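Local coordinates for protein glycerol dehydratase (Clostridium butyricum, PDB 1R9D) that probably dehydrates glycerol without coenzyme B12, as a glycyl radical enzyme of the pyruvate formate-lyase family, at residues Y406-I412 and A425-I430; H281-R287 and M338-I343; V687-F693 and Y726-F732. One frame throughout, in Å; residues are numbered along the deposited sequence.

How the contacts relate
Contacts 1 and 2 both reach the five-stranded mixed sheet that includes strands 341-344 and 404-407, and contact 3 lies where the chain enters strand 733-738. Contacts 1 and 2 are buried; contact 3, farther from the chain centre, is partly buried, with Gln729 exposed. Contact 2 is mostly main-chain bonding along an edge strand of the sheet, whereas contact 1 relies on isoleucine side chains over tyrosine faces and one buried phenol-carboxylate bond. In contact 3, packing and a bridging water take the place of direct bonds. A salt bridge from Asp427 to Arg287 joins contacts 1 and 2. Asn407 joins contacts 1 and 3, probably bonding Gly731 O and Phe732 O. Contacts 2 and 3 do not touch.

Contact 1. Residues Y406-I412 and A425-I430; sequences YNDEVII and ARDYGI
A strand-to-helix junction packs against a helix-to-strand junction here, with Tyr428 of 425-430 lying across the first turn of the helix that follows Tyr406 and Asn407. The Tyr428 phenol donates a short hydrogen bond, 2.5 Å from OH to Asp408 OD1. That oxygen is approached on its anti side, with the donor 23° out of the carboxylate plane. Ile411 covers one face of the same ring: its CG2 stands 3.6 Å from the ring centroid, almost on the normal, in a CH-pi contact. The other Ile411 branch lies over the hydroxyl end of the same face, bringing CD1 to 3.5 Å from Tyr428 OH. With chi1 at 83°, the Tyr428 ring is placed between its own backbone N and carbonyl carbon and rises toward the helix, where the methyl meets its face and the carboxylate its hydroxyl.

The first junction closes strand 404-407, the middle strand of a five-stranded mixed sheet in this pyruvate formate-lyase-like fold, and opens helix 408-417. Asn407 is the N-cap, its OD1 taking a weak bond from Glu409 N, while its ND2 is bonded to Gly731 O. Arg379 from the neighbouring strand forms a salt bridge with Asp408 OD2 and a cation-pi contact with Tyr428; Gln347 also bonds OD2. This polar surround probably favours a charged Asp408 in a buried place.

Toward the sheet, Ile430 lies over a face of the Tyr406 ring, with CG1 3.7 Å from the centroid and CD1 3.7 Å from Tyr406 CD2. The Tyr406 hydroxyl bonds Cys433 O. Along the helix, Ile412 CG2 packs 4.0 Å from Ala425 CB, and Ile412 CD1 lies 4.1 Å from Arg426 CG, on the aliphatic part of a side chain whose NH1 reaches Ser349 O.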
# COMPACT_ATOMS: atom_id res chain seq x y z
N TYR A 406 -37.27 15.20 -8.52
CA TYR A 406 -36.08 15.24 -9.37
C TYR A 406 -36.43 15.22 -10.84
O TYR A 406 -37.30 14.47 -11.27
CB TYR A 406 -35.15 14.08 -9.03
CG TYR A 406 -34.66 14.15 -7.61
CD1 TYR A 406 -35.41 13.60 -6.56
CD2 TYR A 406 -33.49 14.83 -7.29
CE1 TYR A 406 -35.01 13.73 -5.24
CE2 TYR A 406 -33.07 14.97 -5.97
CZ TYR A 406 -33.84 14.42 -4.95
OH TYR A 406 -33.44 14.56 -3.65
N ASN A 407 -35.71 16.03 -11.62
CA ASN A 407 -35.96 16.19 -13.05
C ASN A 407 -35.14 15.31 -14.00
O ASN A 407 -33.97 15.58 -14.24
CB ASN A 407 -35.76 17.67 -13.40
CG ASN A 407 -36.19 18.01 -14.81
OD1 ASN A 407 -36.86 17.22 -15.47
ND2 ASN A 407 -35.82 19.20 -15.27
N ASP A 408 -35.77 14.26 -14.52
CA ASP A 408 -35.13 13.34 -15.47
C ASP A 408 -34.57 14.09 -16.69
O ASP A 408 -33.51 13.75 -17.21
CB ASP A 408 -36.15 12.35 -16.01
CG ASP A 408 -36.36 11.14 -15.10
OD1 ASP A 408 -36.03 11.21 -13.90
OD2 ASP A 408 -36.87 10.13 -15.63
N GLU A 409 -35.32 15.09 -17.14
CA GLU A 409 -34.96 15.85 -18.33
C GLU A 409 -33.61 16.57 -18.26
O GLU A 409 -32.98 16.81 -19.28
CB GLU A 409 -36.08 16.83 -18.68
CG GLU A 409 -37.46 16.17 -18.86
CD GLU A 409 -37.53 15.19 -20.02
OE1 GLU A 409 -36.91 15.47 -21.08
OE2 GLU A 409 -38.21 14.14 -19.89
N VAL A 410 -33.18 16.91 -17.05
CA VAL A 410 -31.88 17.56 -16.86
C VAL A 410 -30.85 16.54 -16.40
O VAL A 410 -29.73 16.48 -16.90
CB VAL A 410 -31.95 18.69 -15.79
CG1 VAL A 410 -30.54 19.14 -15.40
CG2 VAL A 410 -32.73 19.87 -16.32
N ILE A 411 -31.24 15.71 -15.44
CA ILE A 411 -30.33 14.72 -14.87
C ILE A 411 -29.76 13.69 -15.84
O ILE A 411 -28.56 13.42 -15.82
CB ILE A 411 -30.99 14.01 -13.67
CG1 ILE A 411 -31.22 15.03 -12.56
CG2 ILE A 411 -30.11 12.86 -13.19
CD1 ILE A 411 -32.02 14.50 -11.38
N ILE A 412 -30.60 13.12 -16.69
CA ILE A 412 -30.13 12.12 -17.64
C ILE A 412 -29.05 12.69 -18.57
O ILE A 412 -27.97 12.12 -18.68
CB ILE A 412 -31.33 11.52 -18.44
CG1 ILE A 412 -32.22 10.72 -17.48
CG2 ILE A 412 -30.83 10.62 -19.56
CD1 ILE A 412 -33.49 10.16 -18.09
N ALA A 425 -27.71 6.03 -17.49
CA ALA A 425 -28.21 7.32 -17.03
C ALA A 425 -29.72 7.28 -16.78
O ALA A 425 -30.22 7.87 -15.83
CB ALA A 425 -27.88 8.42 -18.05
N ARG A 426 -30.45 6.56 -17.64
CA ARG A 426 -31.90 6.45 -17.50
C ARG A 426 -32.31 5.68 -16.25
O ARG A 426 -33.43 5.83 -15.77
CB ARG A 426 -32.50 5.75 -18.73
CG ARG A 426 -32.65 6.65 -19.94
CD ARG A 426 -33.14 5.88 -21.15
NE ARG A 426 -33.45 6.78 -22.26
CZ ARG A 426 -33.59 6.39 -23.52
NH1 ARG A 426 -33.44 5.11 -23.83
NH2 ARG A 426 -33.88 7.28 -24.47
N ASP A 427 -31.39 4.88 -15.71
CA ASP A 427 -31.68 4.09 -14.52
C ASP A 427 -31.12 4.71 -13.24
O ASP A 427 -30.86 4.01 -12.27
CB ASP A 427 -31.12 2.67 -14.72
CG ASP A 427 -31.68 1.67 -13.73
OD1 ASP A 427 -32.91 1.64 -13.54
OD2 ASP A 427 -30.88 0.90 -13.15
N TYR A 428 -30.94 6.02 -13.24
CA TYR A 428 -30.38 6.69 -12.08
C TYR A 428 -31.26 6.71 -10.84
O TYR A 428 -32.49 6.60 -10.92
CB TYR A 428 -30.00 8.14 -12.43
CG TYR A 428 -31.15 9.14 -12.37
CD1 TYR A 428 -31.48 9.78 -11.17
CD2 TYR A 428 -31.90 9.44 -13.50
CE1 TYR A 428 -32.53 10.69 -11.10
CE2 TYR A 428 -32.95 10.34 -13.45
CZ TYR A 428 -33.26 10.97 -12.25
OH TYR A 428 -34.28 11.89 -12.20
N GLY A 429 -30.61 6.84 -9.69
CA GLY A 429 -31.29 6.94 -8.42
C GLY A 429 -30.58 8.08 -7.73
O GLY A 429 -29.56 8.55 -8.24
N ILE A 430 -31.09 8.53 -6.59
CA ILE A 430 -30.45 9.62 -5.87
C ILE A 430 -29.71 9.15 -4.62
O ILE A 430 -30.19 8.28 -3.89
CB ILE A 430 -31.48 10.69 -5.46
CG1 ILE A 430 -32.07 11.35 -6.71
CG2 ILE A 430 -30.82 11.74 -4.56
CD1 ILE A 430 -31.03 12.06 -7.57

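Contact 2. Residues H281-R287 and M338-I343; sequences HSISPAR and MYQNLI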
# COMPACT_ATOMS: atom_id res chain seq x y z
N HIS A 281 -22.48 7.56 5.65
CA HIS A 281 -23.93 7.65 5.51
C HIS A 281 -24.36 7.76 4.05
O HIS A 281 -23.57 7.52 3.14
CB HIS A 281 -24.51 8.80 6.36
CG HIS A 281 -23.95 10.15 6.04
ND1 HIS A 281 -23.09 10.82 6.89
CD2 HIS A 281 -24.16 10.98 4.99
CE1 HIS A 281 -22.80 12.00 6.37
NE2 HIS A 281 -23.43 12.12 5.22
N SER A 282 -25.62 8.12 3.84
CA SER A 282 -26.17 8.21 2.49
C SER A 282 -26.13 6.85 1.79
O SER A 282 -25.87 6.76 0.59
CB SER A 282 -25.42 9.27 1.67
OG SER A 282 -25.78 10.57 2.12
N ILE A 283 -26.36 5.79 2.57
CA ILE A 283 -26.44 4.45 2.01
C ILE A 283 -27.88 4.49 1.50
O ILE A 283 -28.84 4.39 2.27
CB ILE A 283 -26.29 3.37 3.11
CG1 ILE A 283 -24.93 3.53 3.80
CG2 ILE A 283 -26.40 1.98 2.49
CD1 ILE A 283 -23.72 3.52 2.84
N SER A 284 -28.02 4.65 0.19
CA SER A 284 -29.32 4.83 -0.42
C SER A 284 -29.97 3.69 -1.19
O SER A 284 -29.41 3.19 -2.17
CB SER A 284 -29.26 6.06 -1.33
OG SER A 284 -28.66 7.14 -0.64
N PRO A 285 -31.18 3.29 -0.77
CA PRO A 285 -31.93 2.21 -1.41
C PRO A 285 -32.19 2.51 -2.89
O PRO A 285 -32.34 1.60 -3.70
CB PRO A 285 -33.22 2.17 -0.59
CG PRO A 285 -32.75 2.56 0.78
CD PRO A 285 -31.84 3.73 0.48
N ALA A 286 -32.25 3.80 -3.22
CA ALA A 286 -32.49 4.23 -4.60
C ALA A 286 -33.81 3.71 -5.17
O ALA A 286 -34.86 3.86 -4.54
CB ALA A 286 -31.32 3.83 -5.50
N ARG A 287 -33.78 3.10 -6.36
CA ARG A 287 -35.00 2.63 -7.02
C ARG A 287 -35.67 1.39 -6.45
O ARG A 287 -35.87 0.39 -7.14
CB ARG A 287 -34.74 2.43 -8.52
CG ARG A 287 -34.08 3.62 -9.20
CD ARG A 287 -34.21 3.55 -10.71
NE ARG A 287 -35.53 3.98 -11.18
CZ ARG A 287 -35.91 3.96 -12.45
NH1 ARG A 287 -35.08 3.52 -13.38
NH2 ARG A 287 -37.12 4.40 -12.81
N MET A 338 -29.30 10.22 8.47
CA MET A 338 -28.55 9.13 7.83
C MET A 338 -28.60 9.30 6.31
O MET A 338 -27.84 8.66 5.58
CB MET A 338 -29.12 7.76 8.21
CG MET A 338 -28.82 7.35 9.65
SD MET A 338 -27.10 7.57 10.13
CE MET A 338 -26.26 6.41 9.02
N TYR A 339 -29.52 10.15 5.85
CA TYR A 339 -29.68 10.45 4.42
C TYR A 339 -29.85 9.24 3.50
O TYR A 339 -29.20 9.16 2.45
CB TYR A 339 -28.49 11.27 3.92
CG TYR A 339 -28.15 12.48 4.77
CD1 TYR A 339 -27.20 12.39 5.80
CD2 TYR A 339 -28.77 13.71 4.55
CE1 TYR A 339 -26.89 13.49 6.58
CE2 TYR A 339 -28.46 14.82 5.33
CZ TYR A 339 -27.52 14.71 6.34
OH TYR A 339 -27.22 15.81 7.12
N GLN A 340 -30.72 8.30 3.87
CA GLN A 340 -30.95 7.12 3.05
C GLN A 340 -32.03 7.43 2.01
O GLN A 340 -33.23 7.27 2.28
CB GLN A 340 -31.37 5.96 3.95
CG GLN A 340 -30.36 5.69 5.06
CD GLN A 340 -30.95 4.89 6.21
OE1 GLN A 340 -30.56 3.74 6.44
NE2 GLN A 340 -31.88 5.49 6.93
N ASN A 341 -31.60 7.87 0.83
CA ASN A 341 -32.55 8.24 -0.20
C ASN A 341 -33.15 7.05 -0.94
O ASN A 341 -32.44 6.16 -1.40
CB ASN A 341 -31.89 9.20 -1.21
CG ASN A 341 -32.91 10.07 -1.94
OD1 ASN A 341 -33.74 9.57 -2.69
ND2 ASN A 341 -32.86 11.37 -1.69
N LEU A 342 -34.47 7.05 -1.03
CA LEU A 342 -35.22 6.00 -1.71
C LEU A 342 -36.10 6.73 -2.71
O LEU A 342 -36.87 7.61 -2.34
CB LEU A 342 -36.06 5.20 -0.70
CG LEU A 342 -36.82 3.97 -1.21
CD1 LEU A 342 -37.10 3.02 -0.03
CD2 LEU A 342 -38.12 4.40 -1.88
N ILE A 343 -35.98 6.38 -3.99
CA ILE A 343 -36.74 7.07 -5.03
C ILE A 343 -37.69 6.15 -5.80
O ILE A 343 -37.41 4.96 -5.97
CB ILE A 343 -35.75 7.76 -6.01
CG1 ILE A 343 -36.46 8.78 -6.89
CG2 ILE A 343 -35.06 6.72 -6.86
CD1 ILE A 343 -35.52 9.83 -7.45
O HOH W 1 -26.80 6.08 5.44
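This is a buried, mainly backbone contact in which the 281-287 loop, between helices 260-277 and 288-298, runs alongside 338-343 at the edge of the five-stranded mixed sheet. The two chains point the same way within 13°, but only Ala286 and Leu342 form a beta bridge. Around it, Ala286 N donates to Asn341 O at 3.0 Å, in the carbonyl plane, and Ile343 N reaches Ala286 O at 2.8 Å from above the carbonyl plane. Pro285 offers no N-H; instead its ring packs by CB against Leu342 CD1, 4.0 Å away. Ser284 OG accepts a weak bond from Asn341 N and also bonds Gly432 N.

At the other end, Ser282 N donates to Met338 O at 2.9 Å. The same carbonyl takes a hydrogen from a water that in turn accepts from Ile283 N, so the water bridges the chains. Ile283 O is buried against Gln340 CB and CG and has no hydrogen-bonding partner.

His281 and Tyr339 run alongside each other, the rings meeting obliquely with planes 40° apart and His281 CD2 3.4 Å from Tyr339 CD1. Chi1 of 58° swings the imidazole to this ring, while its ND1 bonds Lys323. Tyr339 CB presses on Ser282 OG at 3.3 Å. The Ala286 bonds thus tie one end of the loop to the strand, and the Ser282-Met338 bond and water hold the other, where His281 NE2 and Ser282 OG each hydrogen-bond a hydroxyl of the bound glycerol.

Contact 3. Residues V687-F693 and Y726-F732; sequences VSKLDHF and YFDQKGF
Gly731 stands against two aromatic rings at once: its CA lies over one face of the His692 imidazole, 4.3 Å from the centroid in a CH-pi contact, and also over a face of Tyr726, five residues earlier in its own segment. With no side chain on the glycine, CA packs closely on the Tyr726 ring. Phe732 shares the imidazole, with its backbone N above the same His692 face and its CB 3.6 Å from His692 ND1. The Tyr726 hydroxyl arrives obliquely, OH lying 3.4 Å from His692 CE1 and 3.3 Å from Val687 CG1. Because Tyr726 CG is anti to the backbone N (chi1 175°), the ring extends to the 687-693 loop and meets Ser688 N at its edge.

The glycine is part of the Schellman motif that ends helix 712-728, in which Gly731 N bonds Tyr726 O, Lys730 N bonds Phe727 O, and Lys730, at C-prime, has positive phi. The facing loop begins as a type I turn from Val687 to Leu690, and an Asx turn at Asp691 follows. His692 NE2 ties these together by donating to Val687 O at 2.9 Å. Leu690 N reaches that oxygen from the opposite face of the carbonyl plane.

Nearer the surface, Ser688 CB packs 3.5 Å from Gln729 CB, and Phe693 CE1 lies 4.1 Å from Lys730 CB. A water accepts from His692 N and donates to Lys730 O, the polar link between the segments. His692 O is buried without a partner at the Phe732 ring edge. With NE2 on Val687 O and ND1 on Thr699, the imidazole is gripped at both nitrogens, which fixes its rotation and keeps one face turned to Gly731 CA and Phe732 N.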
# COMPACT_ATOMS: atom_id res chain seq x y z
N VAL A 687 -34.17 30.66 -10.27
CA VAL A 687 -33.31 29.52 -10.00
C VAL A 687 -33.01 28.71 -11.26
O VAL A 687 -31.91 28.17 -11.42
CB VAL A 687 -33.94 28.61 -8.93
CG1 VAL A 687 -33.05 27.39 -8.67
CG2 VAL A 687 -34.12 29.40 -7.64
N SER A 688 -33.98 28.65 -12.18
CA SER A 688 -33.79 27.88 -13.40
C SER A 688 -32.72 28.47 -14.32
O SER A 688 -32.24 27.79 -15.23
CB SER A 688 -35.12 27.76 -14.16
OG SER A 688 -35.50 28.99 -14.76
N LYS A 689 -32.31 29.71 -14.08
CA LYS A 689 -31.29 30.35 -14.92
C LYS A 689 -29.87 29.87 -14.63
O LYS A 689 -28.96 30.08 -15.44
CB LYS A 689 -31.38 31.87 -14.78
CG LYS A 689 -32.69 32.46 -15.30
CD LYS A 689 -32.84 33.90 -14.86
CE LYS A 689 -34.19 34.46 -15.28
NZ LYS A 689 -34.41 35.83 -14.72
N LEU A 690 -29.67 29.25 -13.47
CA LEU A 690 -28.35 28.73 -13.12
C LEU A 690 -28.04 27.54 -14.02
O LEU A 690 -28.94 26.97 -14.65
CB LEU A 690 -28.34 28.27 -11.66
CG LEU A 690 -28.83 29.26 -10.60
CD1 LEU A 690 -28.92 28.54 -9.25
CD2 LEU A 690 -27.89 30.45 -10.54
N ASP A 691 -26.77 27.16 -14.10
CA ASP A 691 -26.37 26.01 -14.92
C ASP A 691 -26.49 24.73 -14.07
O ASP A 691 -25.56 24.37 -13.34
CB ASP A 691 -24.92 26.16 -15.40
CG ASP A 691 -24.50 25.07 -16.37
OD1 ASP A 691 -25.16 24.01 -16.40
OD2 ASP A 691 -23.50 25.26 -17.10
N HIS A 692 -27.63 24.07 -14.16
CA HIS A 692 -27.87 22.84 -13.40
C HIS A 692 -27.26 21.60 -14.05
O HIS A 692 -27.27 20.52 -13.46
CB HIS A 692 -29.38 22.64 -13.22
CG HIS A 692 -30.04 23.68 -12.37
ND1 HIS A 692 -30.12 23.57 -11.00
CD2 HIS A 692 -30.65 24.84 -12.70
CE1 HIS A 692 -30.75 24.62 -10.52
NE2 HIS A 692 -31.09 25.41 -11.53
N PHE A 693 -26.72 21.75 -15.25
CA PHE A 693 -26.10 20.63 -15.95
C PHE A 693 -24.67 20.39 -15.48
O PHE A 693 -24.24 19.25 -15.32
CB PHE A 693 -26.09 20.87 -17.47
CG PHE A 693 -27.44 20.81 -18.12
CD1 PHE A 693 -28.30 21.91 -18.08
CD2 PHE A 693 -27.87 19.66 -18.79
CE1 PHE A 693 -29.55 21.87 -18.70
CE2 PHE A 693 -29.11 19.61 -19.41
CZ PHE A 693 -29.96 20.72 -19.37
N TYR A 726 -40.91 24.65 -13.54
CA TYR A 726 -39.52 24.76 -13.12
C TYR A 726 -38.67 23.72 -13.86
O TYR A 726 -37.58 24.02 -14.34
CB TYR A 726 -39.41 24.58 -11.60
CG TYR A 726 -37.99 24.56 -11.07
CD1 TYR A 726 -37.13 25.65 -11.27
CD2 TYR A 726 -37.50 23.45 -10.39
CE1 TYR A 726 -35.82 25.63 -10.79
CE2 TYR A 726 -36.20 23.42 -9.91
CZ TYR A 726 -35.36 24.50 -10.12
OH TYR A 726 -34.06 24.44 -9.68
N PHE A 727 -39.18 22.50 -13.96
CA PHE A 727 -38.45 21.44 -14.64
C PHE A 727 -38.37 21.66 -16.15
O PHE A 727 -37.37 21.32 -16.77
CB PHE A 727 -39.08 20.07 -14.32
CG PHE A 727 -38.71 19.54 -12.95
CD1 PHE A 727 -37.92 20.28 -12.09
CD2 PHE A 727 -39.18 18.30 -12.53
CE1 PHE A 727 -37.59 19.79 -10.81
CE2 PHE A 727 -38.85 17.80 -11.27
CZ PHE A 727 -38.06 18.55 -10.41
N ASP A 728 -39.41 22.25 -16.74
CA ASP A 728 -39.38 22.52 -18.17
C ASP A 728 -38.29 23.56 -18.46
O ASP A 728 -37.71 23.59 -19.55
CB ASP A 728 -40.73 23.04 -18.68
CG ASP A 728 -41.82 21.98 -18.64
OD1 ASP A 728 -41.49 20.77 -18.62
OD2 ASP A 728 -43.01 22.36 -18.64
N GLN A 729 -38.03 24.41 -17.47
CA GLN A 729 -37.01 25.47 -17.57
C GLN A 729 -35.62 24.93 -17.22
O GLN A 729 -34.66 25.69 -17.11
CB GLN A 729 -37.34 26.63 -16.63
CG GLN A 729 -38.66 27.36 -16.91
CD GLN A 729 -38.51 28.46 -17.93
OE1 GLN A 729 -38.52 28.22 -19.13
NE2 GLN A 729 -38.37 29.70 -17.44
N LYS A 730 -35.54 23.62 -17.04
CA LYS A 730 -34.29 22.93 -16.74
C LYS A 730 -33.79 22.98 -15.30
O LYS A 730 -32.59 22.96 -15.05
CB LYS A 730 -33.17 23.40 -17.69
CG LYS A 730 -33.52 23.23 -19.17
CD LYS A 730 -33.91 21.80 -19.48
CE LYS A 730 -34.30 21.62 -20.94
NZ LYS A 730 -34.78 20.23 -21.19
N GLY A 731 -34.72 23.04 -14.35
CA GLY A 731 -34.34 23.02 -12.95
C GLY A 731 -33.99 21.58 -12.62
O GLY A 731 -34.48 20.66 -13.28
N PHE A 732 -33.16 21.38 -11.60
CA PHE A 732 -32.69 20.05 -11.20
C PHE A 732 -33.57 19.32 -10.18
O PHE A 732 -33.95 18.16 -10.36
CB PHE A 732 -31.28 20.20 -10.62
CG PHE A 732 -30.50 18.91 -10.51
CD1 PHE A 732 -29.50 18.61 -11.43
CD2 PHE A 732 -30.74 18.02 -9.47
CE1 PHE A 732 -28.73 17.45 -11.31
CE2 PHE A 732 -29.99 16.85 -9.34
CZ PHE A 732 -28.98 16.56 -10.26
O HOH W 2 -29.89 24.37 -16.13